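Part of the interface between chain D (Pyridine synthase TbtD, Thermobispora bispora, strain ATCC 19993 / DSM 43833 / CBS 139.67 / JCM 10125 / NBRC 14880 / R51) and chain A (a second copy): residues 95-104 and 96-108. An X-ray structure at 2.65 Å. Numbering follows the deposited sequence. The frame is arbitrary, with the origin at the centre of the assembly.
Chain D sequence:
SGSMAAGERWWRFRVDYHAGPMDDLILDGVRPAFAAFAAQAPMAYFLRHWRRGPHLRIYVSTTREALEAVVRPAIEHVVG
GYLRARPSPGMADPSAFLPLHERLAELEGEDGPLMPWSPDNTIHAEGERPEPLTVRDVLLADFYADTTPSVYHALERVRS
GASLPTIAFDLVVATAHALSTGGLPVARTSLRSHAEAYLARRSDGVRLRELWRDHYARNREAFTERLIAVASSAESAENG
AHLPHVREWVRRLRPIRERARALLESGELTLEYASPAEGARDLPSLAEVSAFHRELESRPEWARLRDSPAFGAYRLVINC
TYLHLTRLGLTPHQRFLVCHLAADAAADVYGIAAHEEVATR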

ATOM      1  N   SER D  95      22.618 -15.870  -9.608  1.00 53.03           N
ATOM      2  CA  SER D  95      21.494 -15.447  -8.764  1.00 49.48           C
ATOM      3  C   SER D  95      21.830 -14.236  -7.931  1.00 51.34           C
ATOM      4  O   SER D  95      20.943 -13.576  -7.391  1.00 49.05           O
ATOM      5  CB  SER D  95      21.063 -16.570  -7.847  1.00 53.36           C
ATOM      6  OG  SER D  95      22.210 -17.173  -7.289  1.00 57.23           O
ATOM      7  N   ALA D  96      23.123 -13.952  -7.823  1.00 54.52           N
ATOM      8  CA  ALA D  96      23.598 -12.769  -7.119  1.00 44.78           C
ATOM      9  C   ALA D  96      23.095 -11.523  -7.812  1.00 44.36           C
ATOM     10  O   ALA D  96      22.903 -10.488  -7.198  1.00 46.79           O
ATOM     11  CB  ALA D  96      25.099 -12.766  -7.068  1.00 51.75           C
ATOM     12  N   PHE D  97      22.884 -11.623  -9.116  1.00 49.60           N
ATOM     13  CA  PHE D  97      22.419 -10.472  -9.876  1.00 50.31           C
ATOM     14  C   PHE D  97      20.899 -10.215  -9.780  1.00 55.37           C
ATOM     15  O   PHE D  97      20.423  -9.220 -10.338  1.00 53.27           O
ATOM     16  CB  PHE D  97      22.848 -10.621 -11.334  1.00 41.46           C
ATOM     17  CG  PHE D  97      24.328 -10.440 -11.531  1.00 40.20           C
ATOM     18  CD1 PHE D  97      25.204 -11.491 -11.321  1.00 39.28           C
ATOM     19  CD2 PHE D  97      24.845  -9.210 -11.879  1.00 38.91           C
ATOM     20  CE1 PHE D  97      26.575 -11.322 -11.489  1.00 39.99           C
ATOM     21  CE2 PHE D  97      26.221  -9.031 -12.042  1.00 42.02           C
ATOM     22  CZ  PHE D  97      27.083 -10.077 -11.835  1.00 35.62           C
ATOM     23  N   LEU D  98      20.151 -11.055  -9.048  1.00 49.64           N
ATOM     24  CA  LEU D  98      18.701 -10.868  -8.948  1.00 48.80           C
ATOM     25  C   LEU D  98      18.273  -9.492  -8.421  1.00 55.09           C
ATOM     26  O   LEU D  98      17.408  -8.880  -9.030  1.00 58.65           O
ATOM     27  CB  LEU D  98      18.068 -11.958  -8.091  1.00 53.35           C
ATOM     28  CG  LEU D  98      18.046 -13.369  -8.679  1.00 62.95           C
ATOM     29  CD1 LEU D  98      17.124 -14.243  -7.831  1.00 66.11           C
ATOM     30  CD2 LEU D  98      17.646 -13.396 -10.164  1.00 58.18           C
ATOM     31  N   PRO D  99      18.862  -8.995  -7.305  1.00 53.92           N
ATOM     32  CA  PRO D  99      18.479  -7.643  -6.858  1.00 56.77           C
ATOM     33  C   PRO D  99      18.690  -6.564  -7.915  1.00 58.54           C
ATOM     34  O   PRO D  99      18.054  -5.500  -7.846  1.00 56.62           O
ATOM     35  CB  PRO D  99      19.402  -7.379  -5.650  1.00 54.53           C
ATOM     36  CG  PRO D  99      20.419  -8.473  -5.678  1.00 59.48           C
ATOM     37  CD  PRO D  99      19.755  -9.641  -6.328  1.00 51.74           C
ATOM     38  N   LEU D 100      19.586  -6.822  -8.866  1.00 53.73           N
ATOM     39  CA  LEU D 100      19.744  -5.895  -9.964  1.00 44.78           C
ATOM     40  C   LEU D 100      18.711  -6.235 -11.032  1.00 52.71           C
ATOM     41  O   LEU D 100      18.087  -5.332 -11.567  1.00 49.14           O
ATOM     42  CB  LEU D 100      21.158  -5.917 -10.546  1.00 40.48           C
ATOM     43  CG  LEU D 100      21.420  -4.893 -11.662  1.00 41.04           C
ATOM     44  CD1 LEU D 100      21.319  -3.476 -11.141  1.00 40.74           C
ATOM     45  CD2 LEU D 100      22.775  -5.116 -12.343  1.00 33.28           C
ATOM     46  N   HIS D 101      18.490  -7.503 -11.371  1.00 56.12           N
ATOM     47  CA  HIS D 101      17.754  -7.606 -12.599  1.00 60.09           C
ATOM     48  C   HIS D 101      16.252  -7.534 -12.345  1.00 68.05           C
ATOM     49  O   HIS D 101      15.477  -7.366 -13.292  1.00 68.95           O
ATOM     50  CB  HIS D 101      18.000  -8.852 -13.433  1.00 57.37           C
ATOM     51  CG  HIS D 101      19.433  -9.174 -13.725  1.00 55.87           C
ATOM     52  ND1 HIS D 101      20.094  -8.614 -14.803  1.00 50.72           N
ATOM     53  CD2 HIS D 101      20.133 -10.289 -13.429  1.00 77.03           C
ATOM     54  CE1 HIS D 101      21.259  -9.189 -14.935  1.00 55.78           C
ATOM     55  NE2 HIS D 101      21.320 -10.227 -14.147  1.00 53.68           N
ATOM     56  N   GLU D 102      15.845  -7.627 -11.082  1.00 67.58           N
ATOM     57  CA  GLU D 102      14.455  -7.431 -10.743  1.00 60.29           C
ATOM     58  C   GLU D 102      14.168  -5.949 -10.697  1.00 60.71           C
ATOM     59  O   GLU D 102      13.196  -5.507 -11.289  1.00 69.57           O
ATOM     60  CB  GLU D 102      14.138  -8.108  -9.426  1.00 63.42           C
ATOM     61  CG  GLU D 102      14.321  -9.606  -9.530  1.00 66.09           C
ATOM     62  CD  GLU D 102      13.924 -10.347  -8.268  1.00 80.08           C
ATOM     63  OE1 GLU D 102      13.854  -9.728  -7.160  1.00 70.99           O
ATOM     64  OE2 GLU D 102      13.692 -11.566  -8.417  1.00 78.84           O
ATOM     65  N   ARG D 103      15.004  -5.165 -10.021  1.00 58.66           N
ATOM     66  CA  ARG D 103      14.789  -3.723 -10.036  1.00 61.06           C
ATOM     67  C   ARG D 103      14.930  -3.144 -11.440  1.00 71.11           C
ATOM     68  O   ARG D 103      14.492  -2.019 -11.695  1.00 72.56           O
ATOM     69  CB  ARG D 103      15.745  -2.990  -9.105  1.00 62.47           C
ATOM     70  CG  ARG D 103      15.291  -1.539  -8.830  1.00 65.13           C
ATOM     71  CD  ARG D 103      14.001  -1.529  -7.992  1.00 77.41           C
ATOM     72  NE  ARG D 103      13.143  -0.370  -8.237  1.00 75.34           N
ATOM     73  CZ  ARG D 103      13.400   0.857  -7.790  1.00 87.14           C
ATOM     74  NH1 ARG D 103      14.503   1.099  -7.079  1.00 80.39           N
ATOM     75  NH2 ARG D 103      12.550   1.846  -8.054  1.00 87.57           N
ATOM     76  N   LEU D 104      15.546  -3.895 -12.348  1.00 69.12           N
ATOM     77  CA  LEU D 104      15.514  -3.485 -13.742  1.00 69.89           C
ATOM     78  C   LEU D 104      14.200  -3.979 -14.337  1.00 77.68           C
ATOM     79  O   LEU D 104      13.595  -3.261 -15.107  1.00 76.10           O
ATOM     80  CB  LEU D 104      16.734  -3.996 -14.515  1.00 59.78           C
ATOM     81  CG  LEU D 104      17.971  -3.150 -14.168  1.00 55.72           C
ATOM     82  CD1 LEU D 104      19.210  -3.659 -14.867  1.00 46.94           C
ATOM     83  CD2 LEU D 104      17.739  -1.657 -14.449  1.00 48.19           C
TER
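Chain A (96-108) AFLPLHERLAELE

Two copies of the pyridine synthase TbtD meet here through the same segment of sequence, helix against helix. In chain A the end of a 3-10 segment, Ala96(A)-Phe97(A), leads into a helix that runs to Leu107(A); in chain D the helix spans Leu98(D) to Leu104(D) and continues beyond the stretch. The two axes cross almost at right angles, 88° between their N-to-C directions, and approach to 9.0 Å. The two copies of Leu100 mark the crossing, with CA of Leu100(D) 5.8 Å from CA of Leu100(A). The two stretches bury 522 Å² between them.

Most of the contact is apolar. Leu100(A), chi1 t and chi2 p, sets its CD2 over one face of the Phe97(D) ring, 3.9 Å from the centroid and 16° off the normal, a CH-pi contact; its CD1 lies 3.6 Å from O of Ala96(D). Phe97(A) adds a looser touch, its CD2 4.4 Å from CZ of Phe97(D). Leu100(D), with the same t, p rotamer, packs CD2 against CB of Pro99(A) at 3.5 Å. Further along helix A, Leu107(A) brings CD1 to 3.6 Å from CB of Pro99(D), and Leu104(A) CD2 lies 4.3 Å from CG of the same proline.

One hydrogen bond crosses the contact. Arg103(A), CA-to-CB toward chain D and chi1-chi3 t, p, t, donates from NE to O of Pro99(D) at 2.8 Å; the N-H...O angle of 126° makes it weak despite the short distance. The same guanidinium is anchored within its own helix: NH1 of Arg103(A) reaches OE1 of Glu106(A) at 2.6 Å, a salt bridge one turn along whose hydrogen bond is also weak, at 125°. NE of Arg103(A) thus goes to a carbonyl of the partner and NH1 to a carboxylate of its own chain.

That carboxylate also offsets a like-charge approach. NH1 of Arg103(D) comes within 3.8 Å of NH1 of Arg103(A), while OE2 of Glu106(A) lies 4.2 Å from NH1 of Arg103(D), near the plane of that guanidinium but beyond salt-bridge range. The aliphatic part of Arg103(D) joins the packing, with CG over one face of the Arg103(A) guanidinium, 3.6 Å from its NH1. NE of Arg103(D) is satisfied by a residue adjoining the stretches.

Backbone groups are largely served within each helix: N of Arg103(A) bonds to O of Pro99(A) at 3.2 Å, and N of Leu104(D) to O of Leu100(D) at 3.0 Å; an exception is O of Pro99(D), 3.8 Å from N of Arg103(D).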

ATOM      1  N   ALA A  96      32.476  -4.668 -15.107  1.00 38.96           N
ATOM      2  CA  ALA A  96      31.403  -5.645 -15.272  1.00 39.46           C
ATOM      3  C   ALA A  96      30.517  -5.735 -14.028  1.00 37.02           C
ATOM      4  O   ALA A  96      29.364  -6.114 -14.130  1.00 42.70           O
ATOM      5  CB  ALA A  96      31.962  -7.022 -15.615  1.00 28.94           C
ATOM      6  N   PHE A  97      31.044  -5.375 -12.863  1.00 37.37           N
ATOM      7  CA  PHE A  97      30.302  -5.516 -11.621  1.00 33.40           C
ATOM      8  C   PHE A  97      29.693  -4.209 -11.162  1.00 34.07           C
ATOM      9  O   PHE A  97      28.950  -4.195 -10.196  1.00 36.95           O
ATOM     10  CB  PHE A  97      31.198  -6.065 -10.517  1.00 36.32           C
ATOM     11  CG  PHE A  97      31.637  -7.465 -10.753  1.00 41.78           C
ATOM     12  CD1 PHE A  97      32.811  -7.727 -11.450  1.00 43.32           C
ATOM     13  CD2 PHE A  97      30.876  -8.531 -10.291  1.00 34.34           C
ATOM     14  CE1 PHE A  97      33.215  -9.016 -11.677  1.00 30.05           C
ATOM     15  CE2 PHE A  97      31.272  -9.811 -10.512  1.00 28.51           C
ATOM     16  CZ  PHE A  97      32.443 -10.051 -11.212  1.00 31.80           C
ATOM     17  N   LEU A  98      29.980  -3.113 -11.854  1.00 33.28           N
ATOM     18  CA  LEU A  98      29.479  -1.831 -11.385  1.00 38.70           C
ATOM     19  C   LEU A  98      27.950  -1.728 -11.275  1.00 38.26           C
ATOM     20  O   LEU A  98      27.468  -1.185 -10.282  1.00 42.27           O
ATOM     21  CB  LEU A  98      29.995  -0.692 -12.255  1.00 36.41           C
ATOM     22  CG  LEU A  98      29.508   0.658 -11.741  1.00 32.11           C
ATOM     23  CD1 LEU A  98      29.849   0.800 -10.253  1.00 38.99           C
ATOM     24  CD2 LEU A  98      30.122   1.804 -12.546  1.00 39.96           C
ATOM     25  N   PRO A  99      27.180  -2.218 -12.267  1.00 42.03           N
ATOM     26  CA  PRO A  99      25.726  -2.060 -12.048  1.00 39.22           C
ATOM     27  C   PRO A  99      25.242  -2.819 -10.823  1.00 40.01           C
ATOM     28  O   PRO A  99      24.398  -2.302 -10.094  1.00 47.64           O
ATOM     29  CB  PRO A  99      25.093  -2.650 -13.318  1.00 39.56           C
ATOM     30  CG  PRO A  99      26.219  -2.613 -14.375  1.00 41.22           C
ATOM     31  CD  PRO A  99      27.486  -2.826 -13.580  1.00 41.36           C
ATOM     32  N   LEU A 100      25.769  -4.013 -10.579  1.00 36.73           N
ATOM     33  CA  LEU A 100      25.356  -4.767  -9.402  1.00 34.78           C
ATOM     34  C   LEU A 100      25.760  -4.040  -8.125  1.00 38.05           C
ATOM     35  O   LEU A 100      25.004  -4.001  -7.146  1.00 34.38           O
ATOM     36  CB  LEU A 100      25.957  -6.161  -9.425  1.00 30.86           C
ATOM     37  CG  LEU A 100      25.785  -7.017  -8.173  1.00 39.67           C
ATOM     38  CD1 LEU A 100      24.325  -7.187  -7.816  1.00 39.60           C
ATOM     39  CD2 LEU A 100      26.478  -8.378  -8.342  1.00 32.79           C
ATOM     40  N   HIS A 101      26.966  -3.466  -8.142  1.00 37.61           N
ATOM     41  CA  HIS A 101      27.508  -2.805  -6.959  1.00 39.81           C
ATOM     42  C   HIS A 101      26.724  -1.523  -6.637  1.00 42.74           C
ATOM     43  O   HIS A 101      26.528  -1.199  -5.470  1.00 43.46           O
ATOM     44  CB  HIS A 101      29.006  -2.513  -7.132  1.00 32.82           C
ATOM     45  CG  HIS A 101      29.875  -3.733  -7.000  1.00 38.92           C
ATOM     46  ND1 HIS A 101      31.215  -3.734  -7.310  1.00 33.71           N
ATOM     47  CD2 HIS A 101      29.571  -4.998  -6.610  1.00 40.44           C
ATOM     48  CE1 HIS A 101      31.708  -4.950  -7.102  1.00 35.88           C
ATOM     49  NE2 HIS A 101      30.737  -5.730  -6.678  1.00 33.69           N
ATOM     50  N   GLU A 102      26.264  -0.804  -7.659  1.00 39.15           N
ATOM     51  CA  GLU A 102      25.445   0.365  -7.415  1.00 36.54           C
ATOM     52  C   GLU A 102      24.178  -0.094  -6.699  1.00 43.65           C
ATOM     53  O   GLU A 102      23.727   0.540  -5.724  1.00 49.92           O
ATOM     54  CB  GLU A 102      25.110   1.079  -8.710  1.00 31.52           C
ATOM     55  CG  GLU A 102      26.312   1.765  -9.373  1.00 32.98           C
ATOM     56  CD  GLU A 102      26.020   2.198 -10.810  1.00 33.21           C
ATOM     57  OE1 GLU A 102      25.090   1.651 -11.454  1.00 37.92           O
ATOM     58  OE2 GLU A 102      26.675   3.131 -11.288  1.00 35.71           O
ATOM     59  N   ARG A 103      23.643  -1.224  -7.143  1.00 33.37           N
ATOM     60  CA  ARG A 103      22.382  -1.711  -6.610  1.00 37.52           C
ATOM     61  C   ARG A 103      22.533  -2.159  -5.178  1.00 44.36           C
ATOM     62  O   ARG A 103      21.732  -1.773  -4.316  1.00 50.71           O
ATOM     63  CB  ARG A 103      21.839  -2.859  -7.451  1.00 38.86           C
ATOM     64  CG  ARG A 103      20.617  -3.528  -6.865  1.00 48.81           C
ATOM     65  CD  ARG A 103      19.470  -2.543  -6.701  1.00 48.29           C
ATOM     66  NE  ARG A 103      18.273  -3.204  -6.193  1.00 54.17           N
ATOM     67  CZ  ARG A 103      17.201  -2.555  -5.756  1.00 52.94           C
ATOM     68  NH1 ARG A 103      17.204  -1.226  -5.765  1.00 51.72           N
ATOM     69  NH2 ARG A 103      16.137  -3.234  -5.331  1.00 44.48           N
ATOM     70  N   LEU A 104      23.548  -2.979  -4.922  1.00 40.76           N
ATOM     71  CA  LEU A 104      23.830  -3.437  -3.569  1.00 42.91           C
ATOM     72  C   LEU A 104      24.178  -2.269  -2.607  1.00 44.96           C
ATOM     73  O   LEU A 104      23.815  -2.287  -1.443  1.00 41.46           O
ATOM     74  CB  LEU A 104      24.974  -4.442  -3.589  1.00 42.31           C
ATOM     75  CG  LEU A 104      24.833  -5.719  -4.404  1.00 39.44           C
ATOM     76  CD1 LEU A 104      26.188  -6.435  -4.342  1.00 40.53           C
ATOM     77  CD2 LEU A 104      23.773  -6.592  -3.858  1.00 28.53           C
ATOM     78  N   ALA A 105      24.882  -1.262  -3.106  1.00 40.95           N
ATOM     79  CA  ALA A 105      25.177  -0.092  -2.318  1.00 41.28           C
ATOM     80  C   ALA A 105      23.892   0.634  -1.910  1.00 52.57           C
ATOM     81  O   ALA A 105      23.889   1.403  -0.943  1.00 49.23           O
ATOM     82  CB  ALA A 105      26.076   0.843  -3.084  1.00 42.03           C
ATOM     83  N   GLU A 106      22.813   0.407  -2.662  1.00 47.50           N
ATOM     84  CA  GLU A 106      21.547   1.054  -2.383  1.00 45.92           C
ATOM     85  C   GLU A 106      20.844   0.219  -1.332  1.00 50.61           C
ATOM     86  O   GLU A 106      20.473   0.732  -0.274  1.00 53.33           O
ATOM     87  CB  GLU A 106      20.701   1.199  -3.650  1.00 49.65           C
ATOM     88  CG  GLU A 106      19.424   2.048  -3.504  1.00 49.93           C
ATOM     89  CD  GLU A 106      18.465   1.979  -4.733  1.00 59.37           C
ATOM     90  OE1 GLU A 106      18.525   1.004  -5.530  1.00 60.95           O
ATOM     91  OE2 GLU A 106      17.639   2.908  -4.903  1.00 57.22           O
ATOM     92  N   LEU A 107      20.699  -1.078  -1.602  1.00 46.38           N
ATOM     93  CA  LEU A 107      19.990  -1.971  -0.683  1.00 46.90           C
ATOM     94  C   LEU A 107      20.658  -2.076   0.681  1.00 53.98           C
ATOM     95  O   LEU A 107      20.027  -2.486   1.647  1.00 53.44           O
ATOM     96  CB  LEU A 107      19.868  -3.379  -1.257  1.00 47.23           C
ATOM     97  CG  LEU A 107      19.026  -3.574  -2.511  1.00 54.74           C
ATOM     98  CD1 LEU A 107      19.145  -4.996  -2.976  1.00 51.39           C
ATOM     99  CD2 LEU A 107      17.568  -3.209  -2.253  1.00 51.98           C
ATOM    100  N   GLU A 108      21.936  -1.719   0.759  1.00 54.06           N
ATOM    101  CA  GLU A 108      22.723  -2.018   1.951  1.00 56.58           C
ATOM    102  C   GLU A 108      23.066  -0.762   2.733  1.00 55.72           C
ATOM    103  O   GLU A 108      23.548  -0.837   3.864  1.00 50.15           O
ATOM    104  CB  GLU A 108      24.030  -2.750   1.590  1.00 56.32           C
ATOM    105  CG  GLU A 108      23.948  -4.268   1.371  1.00 51.63           C
ATOM    106  CD  GLU A 108      25.357  -4.898   1.260  1.00 55.06           C
ATOM    107  OE1 GLU A 108      26.354  -4.173   1.523  1.00 53.40           O
ATOM    108  OE2 GLU A 108      25.468  -6.100   0.912  1.00 50.30           O
TER